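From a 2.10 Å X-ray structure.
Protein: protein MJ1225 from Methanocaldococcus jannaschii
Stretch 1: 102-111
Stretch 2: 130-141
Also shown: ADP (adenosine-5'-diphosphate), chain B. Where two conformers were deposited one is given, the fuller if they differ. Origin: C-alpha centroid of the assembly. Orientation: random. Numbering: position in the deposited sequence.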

# COMPACT_ATOMS: atom_id res chain seq x y z
N ASP A 102 -21.90 8.18 3.97
CA ASP A 102 -22.30 7.65 2.67
C ASP A 102 -21.10 7.53 1.74
O ASP A 102 -20.01 8.03 2.05
CB ASP A 102 -23.39 8.52 2.01
CG ASP A 102 -22.81 9.71 1.26
OD1 ASP A 102 -21.85 10.33 1.78
OD2 ASP A 102 -23.33 10.03 0.17
N ILE A 103 -21.31 6.85 0.62
CA ILE A 103 -20.29 6.61 -0.40
C ILE A 103 -19.58 7.87 -0.95
O ILE A 103 -18.37 7.84 -1.22
CB ILE A 103 -20.93 5.83 -1.58
CG1 ILE A 103 -19.91 4.89 -2.24
CG2 ILE A 103 -21.62 6.77 -2.58
CD1 ILE A 103 -20.55 3.90 -3.28
N ASP A 104 -20.35 8.94 -1.13
CA ASP A 104 -19.85 10.24 -1.60
C ASP A 104 -18.75 10.72 -0.68
O ASP A 104 -17.68 11.13 -1.14
CB ASP A 104 -20.96 11.29 -1.60
CG ASP A 104 -21.75 11.32 -2.89
OD1 ASP A 104 -21.84 10.28 -3.58
OD2 ASP A 104 -22.29 12.40 -3.22
N GLU A 105 -19.02 10.65 0.62
CA GLU A 105 -18.03 11.05 1.60
C GLU A 105 -16.77 10.20 1.49
O GLU A 105 -15.66 10.74 1.48
CB GLU A 105 -18.61 10.98 3.01
CG GLU A 105 -17.81 11.77 4.02
CD GLU A 105 -18.19 11.46 5.45
OE1 GLU A 105 -19.16 10.71 5.66
OE2 GLU A 105 -17.51 11.96 6.37
N ALA A 106 -16.93 8.88 1.40
CA ALA A 106 -15.79 7.97 1.29
C ALA A 106 -14.92 8.32 0.08
O ALA A 106 -13.70 8.41 0.19
CB ALA A 106 -16.26 6.52 1.20
N ILE A 107 -15.58 8.55 -1.05
CA ILE A 107 -14.90 8.93 -2.29
C ILE A 107 -14.13 10.24 -2.14
O ILE A 107 -12.96 10.32 -2.52
CB ILE A 107 -15.88 8.95 -3.49
CG1 ILE A 107 -16.26 7.51 -3.87
CG2 ILE A 107 -15.25 9.65 -4.69
CD1 ILE A 107 -17.48 7.39 -4.78
N GLU A 108 -14.78 11.26 -1.58
CA GLU A 108 -14.10 12.54 -1.37
C GLU A 108 -12.90 12.40 -0.43
O GLU A 108 -11.88 13.06 -0.61
CB GLU A 108 -15.07 13.60 -0.84
CG GLU A 108 -14.51 15.02 -0.87
CD GLU A 108 -15.47 16.05 -0.30
OE1 GLU A 108 -15.58 17.14 -0.89
OE2 GLU A 108 -16.12 15.77 0.73
N THR A 109 -13.04 11.53 0.58
CA THR A 109 -11.97 11.25 1.53
C THR A 109 -10.78 10.62 0.82
O THR A 109 -9.65 11.08 0.97
CB THR A 109 -12.47 10.34 2.68
OG1 THR A 109 -13.47 11.03 3.43
CG2 THR A 109 -11.32 9.95 3.61
N PHE A 110 -11.04 9.58 0.02
CA PHE A 110 -9.98 8.90 -0.72
C PHE A 110 -9.28 9.83 -1.70
O PHE A 110 -8.05 9.79 -1.85
CB PHE A 110 -10.54 7.69 -1.49
CG PHE A 110 -11.06 6.58 -0.61
CD1 PHE A 110 -10.51 6.34 0.64
CD2 PHE A 110 -12.09 5.76 -1.07
CE1 PHE A 110 -10.99 5.31 1.44
CE2 PHE A 110 -12.57 4.72 -0.28
CZ PHE A 110 -12.03 4.50 0.97
N LEU A 111 -10.07 10.67 -2.36
CA LEU A 111 -9.57 11.57 -3.40
C LEU A 111 -8.80 12.80 -2.88
O LEU A 111 -7.89 13.28 -3.56
CB LEU A 111 -10.73 12.03 -4.29
CG LEU A 111 -11.09 11.29 -5.59
CD1 LEU A 111 -11.02 9.77 -5.46
CD2 LEU A 111 -12.47 11.73 -6.05
N LEU A 130 -14.30 -1.41 7.87
CA LEU A 130 -13.28 -0.72 7.09
C LEU A 130 -13.70 -0.72 5.63
O LEU A 130 -14.24 -1.72 5.14
CB LEU A 130 -11.92 -1.40 7.24
CG LEU A 130 -10.74 -0.76 6.50
CD1 LEU A 130 -9.77 -0.11 7.48
CD2 LEU A 130 -10.01 -1.83 5.70
N ILE A 131 -13.46 0.39 4.95
CA ILE A 131 -13.73 0.52 3.52
C ILE A 131 -12.46 0.96 2.79
O ILE A 131 -11.70 1.77 3.31
CB ILE A 131 -14.90 1.51 3.24
CG1 ILE A 131 -15.31 1.52 1.76
CG2 ILE A 131 -14.57 2.92 3.71
CD1 ILE A 131 -16.49 0.63 1.44
N THR A 132 -12.23 0.40 1.61
CA THR A 132 -11.07 0.76 0.80
C THR A 132 -11.56 1.19 -0.57
O THR A 132 -12.74 1.01 -0.89
CB THR A 132 -10.10 -0.43 0.62
OG1 THR A 132 -10.71 -1.42 -0.21
CG2 THR A 132 -9.73 -1.05 1.97
N GLU A 133 -10.66 1.74 -1.38
CA GLU A 133 -10.99 2.16 -2.74
C GLU A 133 -11.49 1.01 -3.62
O GLU A 133 -12.44 1.18 -4.40
CB GLU A 133 -9.78 2.84 -3.39
CG GLU A 133 -9.40 4.17 -2.76
CD GLU A 133 -8.08 4.71 -3.27
OE1 GLU A 133 -8.01 5.92 -3.58
OE2 GLU A 133 -7.12 3.92 -3.37
N ARG A 134 -10.87 -0.17 -3.48
CA ARG A 134 -11.28 -1.38 -4.20
C ARG A 134 -12.73 -1.76 -3.88
O ARG A 134 -13.48 -2.12 -4.79
CB ARG A 134 -10.33 -2.55 -3.87
CG ARG A 134 -10.45 -3.77 -4.80
CD ARG A 134 -9.17 -4.63 -4.87
NE ARG A 134 -7.96 -3.81 -5.00
CZ ARG A 134 -6.86 -3.93 -4.26
NH1 ARG A 134 -6.76 -4.90 -3.34
NH2 ARG A 134 -5.83 -3.11 -4.47
N ASP A 135 -13.10 -1.69 -2.60
CA ASP A 135 -14.46 -2.00 -2.16
C ASP A 135 -15.48 -1.15 -2.91
O ASP A 135 -16.54 -1.64 -3.31
CB ASP A 135 -14.63 -1.72 -0.66
CG ASP A 135 -13.90 -2.72 0.23
OD1 ASP A 135 -13.64 -3.87 -0.20
OD2 ASP A 135 -13.60 -2.36 1.39
N VAL A 136 -15.15 0.13 -3.07
CA VAL A 136 -16.02 1.10 -3.75
C VAL A 136 -16.07 0.86 -5.26
O VAL A 136 -17.15 0.86 -5.85
CB VAL A 136 -15.60 2.56 -3.44
CG1 VAL A 136 -16.49 3.55 -4.18
CG2 VAL A 136 -15.66 2.83 -1.94
N ILE A 137 -14.91 0.67 -5.88
CA ILE A 137 -14.85 0.40 -7.31
C ILE A 137 -15.63 -0.88 -7.64
O ILE A 137 -16.36 -0.93 -8.64
CB ILE A 137 -13.40 0.28 -7.81
CG1 ILE A 137 -12.68 1.63 -7.70
CG2 ILE A 137 -13.37 -0.22 -9.27
CD1 ILE A 137 -11.19 1.58 -7.98
N ARG A 138 -15.47 -1.90 -6.79
CA ARG A 138 -16.19 -3.16 -6.93
C ARG A 138 -17.70 -2.93 -6.86
O ARG A 138 -18.45 -3.51 -7.64
CB ARG A 138 -15.74 -4.17 -5.85
CG ARG A 138 -16.27 -5.59 -6.05
CD ARG A 138 -15.70 -6.57 -5.02
NE ARG A 138 -14.32 -6.96 -5.32
CZ ARG A 138 -13.25 -6.61 -4.60
NH1 ARG A 138 -13.39 -5.85 -3.52
NH2 ARG A 138 -12.04 -7.02 -4.97
N ALA A 139 -18.13 -2.08 -5.93
CA ALA A 139 -19.54 -1.78 -5.77
C ALA A 139 -20.12 -0.98 -6.93
O ALA A 139 -21.29 -1.13 -7.27
CB ALA A 139 -19.79 -1.05 -4.45
N LEU A 140 -19.29 -0.14 -7.56
CA LEU A 140 -19.77 0.80 -8.59
C LEU A 140 -19.35 0.45 -10.02
O LEU A 140 -19.62 1.21 -10.95
CB LEU A 140 -19.33 2.22 -8.25
CG LEU A 140 -19.74 2.82 -6.90
CD1 LEU A 140 -19.11 4.19 -6.72
CD2 LEU A 140 -21.25 2.90 -6.75
N LEU A 141 -18.71 -0.70 -10.18
CA LEU A 141 -18.10 -1.11 -11.45
C LEU A 141 -19.09 -1.09 -12.61
O LEU A 141 -18.78 -0.58 -13.69
CB LEU A 141 -17.47 -2.50 -11.30
CG LEU A 141 -16.71 -3.15 -12.45
CD1 LEU A 141 -15.41 -2.42 -12.75
CD2 LEU A 141 -16.44 -4.62 -12.12
PB ADP B . -4.78 -2.59 1.47
O1B ADP B . -4.64 -3.95 2.04
O2B ADP B . -3.78 -2.36 0.21
O3B ADP B . -4.38 -1.43 2.50
PA ADP B . -6.71 -2.81 -0.51
O1A ADP B . -5.89 -3.91 -1.12
O2A ADP B . -8.31 -2.71 -0.84
O3A ADP B . -6.27 -2.25 0.96
O5' ADP B . -7.31 -3.96 0.51
C5' ADP B . -7.34 -5.40 0.26
C4' ADP B . -8.76 -6.02 0.42
O4' ADP B . -8.98 -6.67 1.71
C3' ADP B . -9.79 -4.90 0.30
O3' ADP B . -10.85 -5.29 -0.60
C2' ADP B . -10.33 -4.66 1.71
O2' ADP B . -11.76 -4.70 1.63
C1' ADP B . -9.82 -5.83 2.57
N9 ADP B . -9.01 -5.47 3.80
C8 ADP B . -7.98 -4.62 3.86
N7 ADP B . -7.50 -4.57 5.11
C5 ADP B . -8.22 -5.40 5.85
C6 ADP B . -8.19 -5.77 7.20
N6 ADP B . -7.30 -5.24 8.03
N1 ADP B . -9.09 -6.67 7.65
C2 ADP B . -9.99 -7.20 6.83
N3 ADP B . -10.04 -6.87 5.55
C4 ADP B . -9.18 -5.98 5.03

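No hydrogen bond joins these two stretches; they are held together by apolar packing, which buries 388 Å² counted over both sides. The helix that starts at Ile103 crosses the helix that begins at Glu133 at 132° between their N-to-C directions, with the axes 10.9 Å apart at closest approach. The register therefore runs backwards: Phe110, near the end of stretch 1, lies beside Glu133, while Ile103, at the start of its helix, lies beside Val136.

Stretch 2 enters as a strand. Leu130 is buried but out of reach of the first helix; its CD2 lies 3.8 Å from N7 of the ADP. At Ile131 the CA-to-CB bond points toward stretch 1, and CG2 comes to 4.1 Å from Phe110 CZ. The tip of the ring is closer still to the backbone, with CZ 3.6 Å from Ile131 O, which sits at the ring's edge.

The CA-to-CB bond of Thr132 points away from stretch 1, and its hydroxyl is used elsewhere. OG1 donates to ADP O2A at 2.8 Å and accepts a weak capping bond from Asp135 N at 3.4 Å, while Asp135 OD2 receives Thr132 N at 3.1 Å. A small side chain with a hydroxyl close to the backbone suits this N-cap position.

Glu133 makes its contact through its aliphatic portion. CG lies over one face of the Phe110 ring, 3.9 Å from the centroid and 27° off the normal, a CH-pi contact, while OE1 is hydrogen-bonded elsewhere in the structure. A long acidic side chain can thus be buried here, its CG methylene against an aromatic face and its carboxylate provided with a partner.

Arg134 and Asp135 make no contact with stretch 1. Both serve the nucleotide: Arg134 NH1 gives a weak hydrogen bond to ADP O1A at 2.6 Å, and Asp135 OD1 accepts from ADP O3' at 3.2 Å.

Val136 returns to the interface, its CA-to-CB bond pointing toward it. Its two methyls spread the contact: CG2 meets the edge of Phe110 at CE2, 4.0 Å away, while CG1 packs 4.0 Å from Ile107 CG1 and 4.2 Å from Ile103 CG1. The branched side chain, short and apolar, fits among all three.

One turn on, the CA-to-CB bond of Leu140 also points toward stretch 1. Both methyls of Leu140, CD1 and CD2, lie 3.7 Å from Ile103 CD1, and CD1 is also 4.1 Å from Ile107 CD1. Both isoleucines leave their backbone sideways, but their ends come nearer, and the terminal methyls of Leu140 meet them there.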